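Local coordinates for protein metagenomic carboxyl esterase MGS0156 (Uncultured organism, PDB 5D8M) that probably hydrolyses carboxylic ester bonds, as a carboxyl esterase with an alpha/beta-hydrolase fold recovered from an uncultured organism, at residues Arg244-Ala252 against Ala284-Pro295; Arg76-Ile87 against Ile331-Leu339. One frame throughout, in Å; residues are numbered along the deposited sequence.

Contact 1 joins two neighbouring strands of the central parallel sheet, and contact 2 fastens a surface loop over the last helix packed against that sheet; their centres lie about 18 Å apart. The two meet through the helix: Tyr246 OH makes a probable hydrogen bond to Asp338 OD2 at 2.5 Å, and Thr290 CG2 packs on Tyr334 OH at 3.6 Å. Arg244 adds a long, weak ion pair to the same carboxylate. Along the chain, contact 1 is nested inside the loop that contact 2 closes. In relatives of this fold, catalytic residues follow the C-terminal ends of sheet strands, so contact 1 probably lies nearer the active site.

Contact 1: residues Arg244-Ala252 against Ala284-Pro295; sequences RYYSLAAFA and AIIPGGTLLGYP
Tyr245 starts the pairing by setting its CB 3.7 Å from CG2 of Ile286, the two side chains crossing at about a right angle. Its ring then leads away, and its hydroxyl binds the carbonyl of Pro240. Tyr245 O accepts Thr290 N at 2.8 Å, the donor tilted 31° from the carbonyl plane, and takes a second hydrogen bond from a water that also meets Thr290 OG1. Next, Tyr246 and Thr290 run side by side in the same direction, ring atom CD2 lying 3.6 Å from Thr290 CB; the phenol reaches on to Asp338 of the last helix.

Ser247 is gripped through both backbone and side chain. Its N donates to Thr290 O and its O accepts Leu292 N, while its OG, anti to the carbonyl carbon (chi1 -58°), is placed to receive Ile286 N at 2.9 Å in a nearly straight bond of 170°. A water bridges that OG to Ile286 O and Thr290 O, tying the strand pair to the type II turn from Ile286 to Gly289. Leu248 rests CD2 on Leu292 CB at 3.6 Å, and another water joins its carbonyl to that of Ala284.

Ala249 N bonds to Gly293 O at 3.0 Å, and its methyl meets both Ala284 CB and Tyr294 CD2. Ala249 O is buried without a conventional donor, although Tyr294 CA-H approaches it at 3.1 Å. Phe251, whose ring stacks with Trp65, touches Tyr294 CB with CE1 at 3.8 Å and donates its N to Pro295 O. Adjacent parallel strands extended in this way into their C-terminal loops belong to the doubly wound sheet of the alpha/beta-hydrolase fold, where such loops commonly carry the catalytic acid and histidine.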
loop_
_atom_site.group_PDB
_atom_site.type_symbol
_atom_site.label_atom_id
_atom_site.label_comp_id
_atom_site.label_asym_id
_atom_site.label_seq_id
_atom_site.Cartn_x
_atom_site.Cartn_y
_atom_site.Cartn_z
ATOM N N ARG A 244 -1.369 -0.353 15.701
ATOM C CA ARG A 244 -0.258 -1.166 15.210
ATOM C C ARG A 244 -0.051 -0.944 13.710
ATOM O O ARG A 244 -1.017 -0.876 12.958
ATOM C CB ARG A 244 -0.510 -2.636 15.490
ATOM C CG ARG A 244 -0.903 -2.910 16.934
ATOM C CD ARG A 244 0.278 -3.229 17.783
ATOM N NE ARG A 244 0.372 -4.674 17.979
ATOM C CZ ARG A 244 -0.262 -5.355 18.932
ATOM N NH1 ARG A 244 -1.042 -4.731 19.815
ATOM N NH2 ARG A 244 -0.107 -6.670 19.002
ATOM N N TYR A 245 1.205 -0.852 13.279
ATOM C CA TYR A 245 1.506 -0.601 11.873
ATOM C C TYR A 245 2.225 -1.792 11.253
ATOM O O TYR A 245 3.066 -2.437 11.898
ATOM C CB TYR A 245 2.346 0.679 11.731
ATOM C CG TYR A 245 1.685 1.855 12.412
ATOM C CD1 TYR A 245 0.707 2.597 11.763
ATOM C CD2 TYR A 245 2.010 2.202 13.716
ATOM C CE1 TYR A 245 0.081 3.657 12.394
ATOM C CE2 TYR A 245 1.391 3.260 14.353
ATOM C CZ TYR A 245 0.427 3.985 13.691
ATOM O OH TYR A 245 -0.188 5.056 14.340
ATOM N N TYR A 246 1.880 -2.075 10.003
ATOM C CA TYR A 246 2.448 -3.196 9.276
ATOM C C TYR A 246 2.722 -2.766 7.853
ATOM O O TYR A 246 1.940 -2.002 7.280
ATOM C CB TYR A 246 1.494 -4.404 9.271
ATOM C CG TYR A 246 0.958 -4.791 10.641
ATOM C CD1 TYR A 246 -0.157 -4.153 11.174
ATOM C CD2 TYR A 246 1.544 -5.816 11.376
ATOM C CE1 TYR A 246 -0.670 -4.514 12.432
ATOM C CE2 TYR A 246 1.043 -6.188 12.620
ATOM C CZ TYR A 246 -0.059 -5.528 13.140
ATOM O OH TYR A 246 -0.568 -5.894 14.344
ATOM N N SER A 247 3.803 -3.268 7.258
ATOM C CA SER A 247 4.138 -2.830 5.904
ATOM C C SER A 247 4.574 -3.996 5.021
ATOM O O SER A 247 5.319 -4.895 5.468
ATOM C CB SER A 247 5.259 -1.775 5.939
ATOM O OG SER A 247 4.894 -0.642 6.731
ATOM N N LEU A 248 4.116 -3.935 3.773
ATOM C CA LEU A 248 4.565 -4.772 2.668
ATOM C C LEU A 248 5.156 -3.848 1.621
ATOM O O LEU A 248 4.527 -2.857 1.258
ATOM C CB LEU A 248 3.410 -5.573 2.077
ATOM C CG LEU A 248 2.879 -6.695 2.967
ATOM C CD1 LEU A 248 1.423 -6.983 2.589
ATOM C CD2 LEU A 248 3.712 -7.954 2.779
ATOM N N ALA A 249 6.374 -4.144 1.171
ATOM C CA ALA A 249 6.999 -3.347 0.128
ATOM C C ALA A 249 7.238 -4.186 -1.136
ATOM O O ALA A 249 8.057 -5.098 -1.136
ATOM C CB ALA A 249 8.309 -2.748 0.640
ATOM N N ALA A 250 6.521 -3.871 -2.217
ATOM C CA ALA A 250 6.602 -4.681 -3.430
ATOM C C ALA A 250 7.772 -4.295 -4.334
ATOM O O ALA A 250 8.212 -3.133 -4.358
ATOM C CB ALA A 250 5.299 -4.587 -4.202
ATOM N N PHE A 251 8.286 -5.296 -5.056
ATOM C CA PHE A 251 9.081 -5.060 -6.242
ATOM C C PHE A 251 9.102 -6.327 -7.071
ATOM O O PHE A 251 8.925 -7.422 -6.545
ATOM C CB PHE A 251 10.509 -4.597 -5.884
ATOM C CG PHE A 251 11.351 -5.624 -5.157
ATOM C CD1 PHE A 251 11.371 -5.675 -3.765
ATOM C CD2 PHE A 251 12.155 -6.498 -5.862
ATOM C CE1 PHE A 251 12.166 -6.603 -3.100
ATOM C CE2 PHE A 251 12.958 -7.423 -5.208
ATOM C CZ PHE A 251 12.964 -7.480 -3.823
ATOM N N ALA A 252 9.301 -6.161 -8.371
ATOM C CA ALA A 252 9.469 -7.271 -9.284
ATOM C C ALA A 252 10.682 -6.978 -10.151
ATOM O O ALA A 252 11.165 -5.851 -10.174
ATOM C CB ALA A 252 8.228 -7.463 -10.140
ATOM N N ALA A 284 8.930 2.575 1.717
ATOM C CA ALA A 284 7.588 2.010 1.766
ATOM C C ALA A 284 7.334 1.256 3.057
ATOM O O ALA A 284 6.450 0.375 3.125
ATOM C CB ALA A 284 7.356 1.074 0.552
ATOM N N ILE A 285 8.115 1.590 4.081
ATOM C CA ILE A 285 7.988 0.905 5.344
ATOM C C ILE A 285 7.723 1.903 6.461
ATOM O O ILE A 285 8.504 2.840 6.677
ATOM C CB ILE A 285 9.250 0.072 5.632
ATOM C CG1 ILE A 285 9.400 -0.992 4.521
ATOM C CG2 ILE A 285 9.146 -0.598 7.022
ATOM C CD1 ILE A 285 10.760 -1.670 4.479
ATOM N N ILE A 286 6.612 1.703 7.163
ATOM C CA ILE A 286 6.256 2.558 8.292
ATOM C C ILE A 286 7.212 2.319 9.473
ATOM O O ILE A 286 7.278 1.212 10.011
ATOM C CB ILE A 286 4.797 2.306 8.744
ATOM C CG1 ILE A 286 3.819 2.533 7.565
ATOM C CG2 ILE A 286 4.475 3.136 10.009
ATOM C CD1 ILE A 286 2.315 2.111 7.866
ATOM N N PRO A 287 7.957 3.363 9.884
ATOM C CA PRO A 287 8.920 3.163 10.973
ATOM C C PRO A 287 8.204 2.828 12.289
ATOM O O PRO A 287 7.089 3.307 12.513
ATOM C CB PRO A 287 9.673 4.505 11.045
ATOM C CG PRO A 287 8.754 5.506 10.421
ATOM C CD PRO A 287 7.987 4.737 9.348
ATOM N N GLY A 288 8.820 1.984 13.110
ATOM C CA GLY A 288 8.232 1.550 14.372
ATOM C C GLY A 288 7.179 0.459 14.199
ATOM O O GLY A 288 6.600 -0.005 15.176
ATOM N N GLY A 289 6.918 0.063 12.953
ATOM C CA GLY A 289 5.953 -0.982 12.679
ATOM C C GLY A 289 6.522 -2.387 12.538
ATOM O O GLY A 289 7.619 -2.689 13.018
ATOM N N THR A 290 5.744 -3.252 11.905
ATOM C CA THR A 290 6.153 -4.610 11.582
ATOM C C THR A 290 6.370 -4.729 10.083
ATOM O O THR A 290 5.530 -4.311 9.322
ATOM C CB THR A 290 5.094 -5.638 12.034
ATOM O OG1 THR A 290 5.114 -5.708 13.451
ATOM C CG2 THR A 290 5.368 -7.047 11.456
ATOM N N LEU A 291 7.511 -5.280 9.672
ATOM C CA LEU A 291 7.745 -5.589 8.260
ATOM C C LEU A 291 7.224 -6.995 7.953
ATOM O O LEU A 291 7.699 -7.978 8.537
ATOM C CB LEU A 291 9.235 -5.494 7.915
ATOM C CG LEU A 291 9.645 -5.924 6.501
ATOM C CD1 LEU A 291 8.962 -5.060 5.429
ATOM C CD2 LEU A 291 11.172 -5.844 6.398
ATOM N N LEU A 292 6.250 -7.072 7.057
ATOM C CA LEU A 292 5.652 -8.331 6.692
ATOM C C LEU A 292 6.390 -8.960 5.511
ATOM O O LEU A 292 6.362 -10.173 5.355
ATOM C CB LEU A 292 4.165 -8.154 6.335
ATOM C CG LEU A 292 3.261 -7.602 7.423
ATOM C CD1 LEU A 292 1.846 -7.491 6.875
ATOM C CD2 LEU A 292 3.325 -8.493 8.654
ATOM N N GLY A 293 7.030 -8.149 4.672
ATOM C CA GLY A 293 7.776 -8.705 3.563
ATOM C C GLY A 293 7.683 -7.952 2.262
ATOM O O GLY A 293 7.302 -6.764 2.200
ATOM N N TYR A 294 8.062 -8.655 1.205
ATOM C CA TYR A 294 8.256 -8.038 -0.103
ATOM C C TYR A 294 7.553 -8.836 -1.204
ATOM O O TYR A 294 8.149 -9.731 -1.782
ATOM C CB TYR A 294 9.758 -7.914 -0.418
ATOM C CG TYR A 294 10.556 -7.111 0.605
ATOM C CD1 TYR A 294 11.051 -7.719 1.764
ATOM C CD2 TYR A 294 10.797 -5.745 0.424
ATOM C CE1 TYR A 294 11.769 -7.004 2.702
ATOM C CE2 TYR A 294 11.535 -5.009 1.380
ATOM C CZ TYR A 294 12.009 -5.654 2.505
ATOM O OH TYR A 294 12.730 -4.979 3.450
ATOM N N PRO A 295 6.278 -8.514 -1.478
ATOM C CA PRO A 295 5.558 -9.154 -2.582
ATOM C C PRO A 295 6.304 -9.024 -3.889
ATOM O O PRO A 295 6.756 -7.939 -4.214
ATOM C CB PRO A 295 4.250 -8.380 -2.649
ATOM C CG PRO A 295 4.058 -7.853 -1.245
ATOM C CD PRO A 295 5.447 -7.508 -0.782
HETATM O O HOH W 1 3.327 -1.016 15.484
HETATM O O HOH W 2 3.270 -3.589 14.455
HETATM O O HOH W 3 5.585 -1.079 9.344
HETATM O O HOH W 4 4.090 -0.281 2.259
#

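Contact 2: residues Arg76-Ile87 against Ile331-Leu339; sequences RPVPLGVSTAGI and IARYVEEDL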
loop_
_atom_site.group_PDB
_atom_site.type_symbol
_atom_site.label_atom_id
_atom_site.label_comp_id
_atom_site.label_asym_id
_atom_site.label_seq_id
_atom_site.Cartn_x
_atom_site.Cartn_y
_atom_site.Cartn_z
ATOM N N ARG A 76 4.025 -22.859 14.260
ATOM C CA ARG A 76 2.727 -22.768 14.912
ATOM C C ARG A 76 1.636 -22.843 13.846
ATOM O O ARG A 76 1.832 -22.355 12.730
ATOM C CB ARG A 76 2.627 -21.492 15.753
ATOM C CG ARG A 76 1.410 -20.641 15.470
ATOM C CD ARG A 76 1.173 -19.536 16.513
ATOM N NE ARG A 76 2.331 -18.712 16.918
ATOM C CZ ARG A 76 3.300 -18.217 16.134
ATOM N NH1 ARG A 76 3.351 -18.452 14.839
ATOM N NH2 ARG A 76 4.259 -17.479 16.670
ATOM N N PRO A 77 0.510 -23.506 14.169
ATOM C CA PRO A 77 -0.550 -23.731 13.173
ATOM C C PRO A 77 -1.084 -22.446 12.565
ATOM O O PRO A 77 -1.258 -21.450 13.250
ATOM C CB PRO A 77 -1.652 -24.456 13.964
ATOM C CG PRO A 77 -1.299 -24.263 15.425
ATOM C CD PRO A 77 0.204 -24.150 15.459
ATOM N N VAL A 78 -1.332 -22.481 11.266
ATOM C CA VAL A 78 -1.935 -21.344 10.593
ATOM C C VAL A 78 -3.456 -21.517 10.600
ATOM O O VAL A 78 -3.962 -22.506 10.090
ATOM C CB VAL A 78 -1.424 -21.199 9.147
ATOM C CG1 VAL A 78 -2.077 -19.993 8.459
ATOM C CG2 VAL A 78 0.106 -21.061 9.138
ATOM N N PRO A 79 -4.181 -20.559 11.206
ATOM C CA PRO A 79 -5.649 -20.559 11.190
ATOM C C PRO A 79 -6.162 -20.591 9.761
ATOM O O PRO A 79 -5.731 -19.774 8.949
ATOM C CB PRO A 79 -6.018 -19.235 11.868
ATOM C CG PRO A 79 -4.776 -18.828 12.633
ATOM C CD PRO A 79 -3.635 -19.321 11.793
ATOM N N LEU A 80 -7.047 -21.522 9.437
ATOM C CA LEU A 80 -7.523 -21.627 8.056
ATOM C C LEU A 80 -9.041 -21.718 7.997
ATOM O O LEU A 80 -9.623 -22.037 6.955
ATOM C CB LEU A 80 -6.877 -22.836 7.368
ATOM C CG LEU A 80 -5.386 -22.613 7.090
ATOM C CD1 LEU A 80 -4.664 -23.914 6.688
ATOM C CD2 LEU A 80 -5.198 -21.534 6.006
ATOM N N GLY A 81 -9.684 -21.429 9.117
ATOM C CA GLY A 81 -11.130 -21.418 9.175
ATOM C C GLY A 81 -11.673 -20.005 9.106
ATOM O O GLY A 81 -10.965 -19.082 8.757
ATOM N N VAL A 82 -12.948 -19.855 9.417
ATOM C CA VAL A 82 -13.627 -18.579 9.340
ATOM C C VAL A 82 -13.376 -17.787 10.613
ATOM O O VAL A 82 -13.610 -18.276 11.730
ATOM C CB VAL A 82 -15.148 -18.750 9.135
ATOM C CG1 VAL A 82 -15.851 -17.403 9.179
ATOM C CG2 VAL A 82 -15.438 -19.489 7.814
ATOM N N SER A 83 -12.925 -16.556 10.439
ATOM C CA SER A 83 -12.695 -15.681 11.581
ATOM C C SER A 83 -14.011 -15.255 12.207
ATOM O O SER A 83 -14.985 -14.983 11.504
ATOM C CB SER A 83 -11.894 -14.449 11.176
ATOM O OG SER A 83 -11.819 -13.538 12.264
ATOM N N THR A 84 -14.032 -15.205 13.534
ATOM C CA THR A 84 -15.169 -14.649 14.243
ATOM C C THR A 84 -14.734 -13.421 15.071
ATOM O O THR A 84 -15.428 -13.015 15.986
ATOM C CB THR A 84 -15.852 -15.716 15.164
ATOM O OG1 THR A 84 -14.879 -16.321 16.020
ATOM C CG2 THR A 84 -16.529 -16.817 14.321
ATOM N N ALA A 85 -13.595 -12.828 14.724
ATOM C CA ALA A 85 -13.059 -11.672 15.464
ATOM C C ALA A 85 -13.807 -10.341 15.230
ATOM O O ALA A 85 -13.566 -9.360 15.918
ATOM C CB ALA A 85 -11.586 -11.487 15.120
ATOM N N GLY A 86 -14.693 -10.287 14.246
ATOM C CA GLY A 86 -15.365 -9.029 13.941
ATOM C C GLY A 86 -14.428 -7.966 13.356
ATOM O O GLY A 86 -14.628 -6.771 13.560
ATOM N N ILE A 87 -13.401 -8.398 12.637
ATOM C CA ILE A 87 -12.466 -7.462 12.012
ATOM C C ILE A 87 -13.047 -6.964 10.692
ATOM O O ILE A 87 -13.619 -7.740 9.938
ATOM C CB ILE A 87 -11.077 -8.115 11.784
ATOM C CG1 ILE A 87 -10.392 -8.312 13.133
ATOM C CG2 ILE A 87 -10.191 -7.277 10.822
ATOM C CD1 ILE A 87 -9.042 -8.980 13.050
ATOM N N ILE A 331 -2.740 -11.066 5.141
ATOM C CA ILE A 331 -2.692 -9.832 5.917
ATOM C C ILE A 331 -3.701 -9.888 7.073
ATOM O O ILE A 331 -3.316 -9.677 8.223
ATOM C CB ILE A 331 -2.978 -8.599 5.034
ATOM C CG1 ILE A 331 -1.807 -8.339 4.076
ATOM C CG2 ILE A 331 -3.342 -7.353 5.885
ATOM C CD1 ILE A 331 -2.207 -7.378 2.959
ATOM N N ALA A 332 -4.966 -10.177 6.761
ATOM C CA ALA A 332 -6.024 -10.261 7.770
ATOM C C ALA A 332 -5.696 -11.257 8.875
ATOM O O ALA A 332 -5.932 -10.982 10.041
ATOM C CB ALA A 332 -7.387 -10.636 7.116
ATOM N N ARG A 333 -5.201 -12.433 8.501
ATOM C CA ARG A 333 -4.903 -13.473 9.476
ATOM C C ARG A 333 -3.681 -13.128 10.328
ATOM O O ARG A 333 -3.665 -13.435 11.523
ATOM C CB ARG A 333 -4.700 -14.832 8.786
ATOM C CG ARG A 333 -5.998 -15.385 8.165
ATOM C CD ARG A 333 -5.881 -16.869 7.944
ATOM N NE ARG A 333 -6.941 -17.420 7.106
ATOM C CZ ARG A 333 -8.100 -17.882 7.561
ATOM N NH1 ARG A 333 -8.385 -17.854 8.869
ATOM N NH2 ARG A 333 -8.972 -18.382 6.701
ATOM N N TYR A 334 -2.673 -12.493 9.725
ATOM C CA TYR A 334 -1.473 -12.077 10.477
ATOM C C TYR A 334 -1.868 -11.037 11.520
ATOM O O TYR A 334 -1.486 -11.135 12.693
ATOM C CB TYR A 334 -0.372 -11.496 9.550
ATOM C CG TYR A 334 0.916 -11.191 10.296
ATOM C CD1 TYR A 334 1.027 -10.060 11.117
ATOM C CD2 TYR A 334 2.019 -12.035 10.194
ATOM C CE1 TYR A 334 2.190 -9.793 11.821
ATOM C CE2 TYR A 334 3.193 -11.759 10.898
ATOM C CZ TYR A 334 3.265 -10.639 11.707
ATOM O OH TYR A 334 4.406 -10.374 12.421
ATOM N N VAL A 335 -2.631 -10.031 11.101
ATOM C CA VAL A 335 -2.985 -8.948 12.022
ATOM C C VAL A 335 -3.905 -9.448 13.136
ATOM O O VAL A 335 -3.685 -9.140 14.321
ATOM C CB VAL A 335 -3.640 -7.754 11.272
ATOM C CG1 VAL A 335 -4.075 -6.671 12.258
ATOM C CG2 VAL A 335 -2.651 -7.171 10.274
ATOM N N GLU A 336 -4.904 -10.259 12.787
ATOM C CA GLU A 336 -5.754 -10.852 13.826
ATOM C C GLU A 336 -4.928 -11.655 14.833
ATOM O O GLU A 336 -5.141 -11.568 16.047
ATOM C CB GLU A 336 -6.831 -11.757 13.230
ATOM C CG GLU A 336 -7.666 -12.448 14.334
ATOM C CD GLU A 336 -8.746 -13.364 13.787
ATOM O OE1 GLU A 336 -9.139 -13.210 12.599
ATOM O OE2 GLU A 336 -9.213 -14.230 14.556
ATOM N N GLU A 337 -3.978 -12.431 14.330
ATOM C CA GLU A 337 -3.094 -13.190 15.202
ATOM C C GLU A 337 -2.231 -12.251 16.047
ATOM O O GLU A 337 -2.055 -12.472 17.247
ATOM C CB GLU A 337 -2.208 -14.132 14.386
ATOM C CG GLU A 337 -1.227 -14.972 15.222
ATOM C CD GLU A 337 -0.425 -15.959 14.373
ATOM O OE1 GLU A 337 0.581 -15.537 13.759
ATOM O OE2 GLU A 337 -0.803 -17.154 14.315
ATOM N N ASP A 338 -1.707 -11.200 15.421
ATOM C CA ASP A 338 -0.822 -10.277 16.134
ATOM C C ASP A 338 -1.587 -9.467 17.185
ATOM O O ASP A 338 -1.076 -9.204 18.272
ATOM C CB ASP A 338 -0.110 -9.339 15.148
ATOM C CG ASP A 338 0.991 -8.534 15.809
ATOM O OD1 ASP A 338 1.965 -9.159 16.269
ATOM O OD2 ASP A 338 0.875 -7.294 15.887
ATOM N N LEU A 339 -2.814 -9.075 16.852
ATOM C CA LEU A 339 -3.660 -8.386 17.797
ATOM C C LEU A 339 -4.076 -9.359 18.904
ATOM O O LEU A 339 -4.394 -8.935 20.018
ATOM C CB LEU A 339 -4.893 -7.788 17.106
ATOM C CG LEU A 339 -4.684 -6.665 16.089
ATOM C CD1 LEU A 339 -6.014 -6.287 15.498
ATOM C CD2 LEU A 339 -4.010 -5.452 16.730
HETATM O O HOH W 5 -11.353 -15.795 14.861
#
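Arg333 meets Gly81 end-on: NH1 and NH2 both donate to Gly81 O, each at 2.9 Å, and that oxygen lies in the guanidinium plane. The flat group is also covered, because Pro79 O and Leu80 CA sit over the same face, Leu80 CA 3.7 Å above the plane. Extended from CG to NE, the arginine chain carries this charge from the helix to the loop, passing with CD 3.1 Å from Pro79 O; its NE forms a salt bridge with Glu329. With an alanine in place of Arg333, Gly81 O would probably lose both of these donors and Glu329 its charged mate, and the bend at Pro79 would be less firmly held.

One turn along the helix, Glu336 reaches toward the same loop, with CG anti to the backbone N (chi1 176°), and presents its carboxylate to Ser83. Ser83 OG donates to Glu336 OE1 at 2.7 Å, approaching on the syn side but 34° out of the carboxylate plane. The same hydroxyl accepts Ala85 N in an ST turn, so its rotation is fixed from two sides. Tyr119 also bonds to OE1, and a water links OE2 to Thr84 N. Nearer the helix backbone, Ile87 CD1 packs on Glu336 CB at 3.6 Å, while Ala85 CB touches the carboxylate carbon.

Glu337 answers Arg76 more loosely. Arg76 CD lies 3.8 Å from Glu337 OE2, and OE1 lies over one face of the guanidinium, 4.2 Å from NH1, the planes 52° apart; no N-H points at it, and any attraction is probably diffuse. This glutamate's salt bridge is to Arg36 of helix 34-48. Helix 324-338 thus lies between the loop leading into strand 87-92 and the sheet, its other side packing Ile331 and Val335 on strand 178-184 and Tyr334 on strand 244-248.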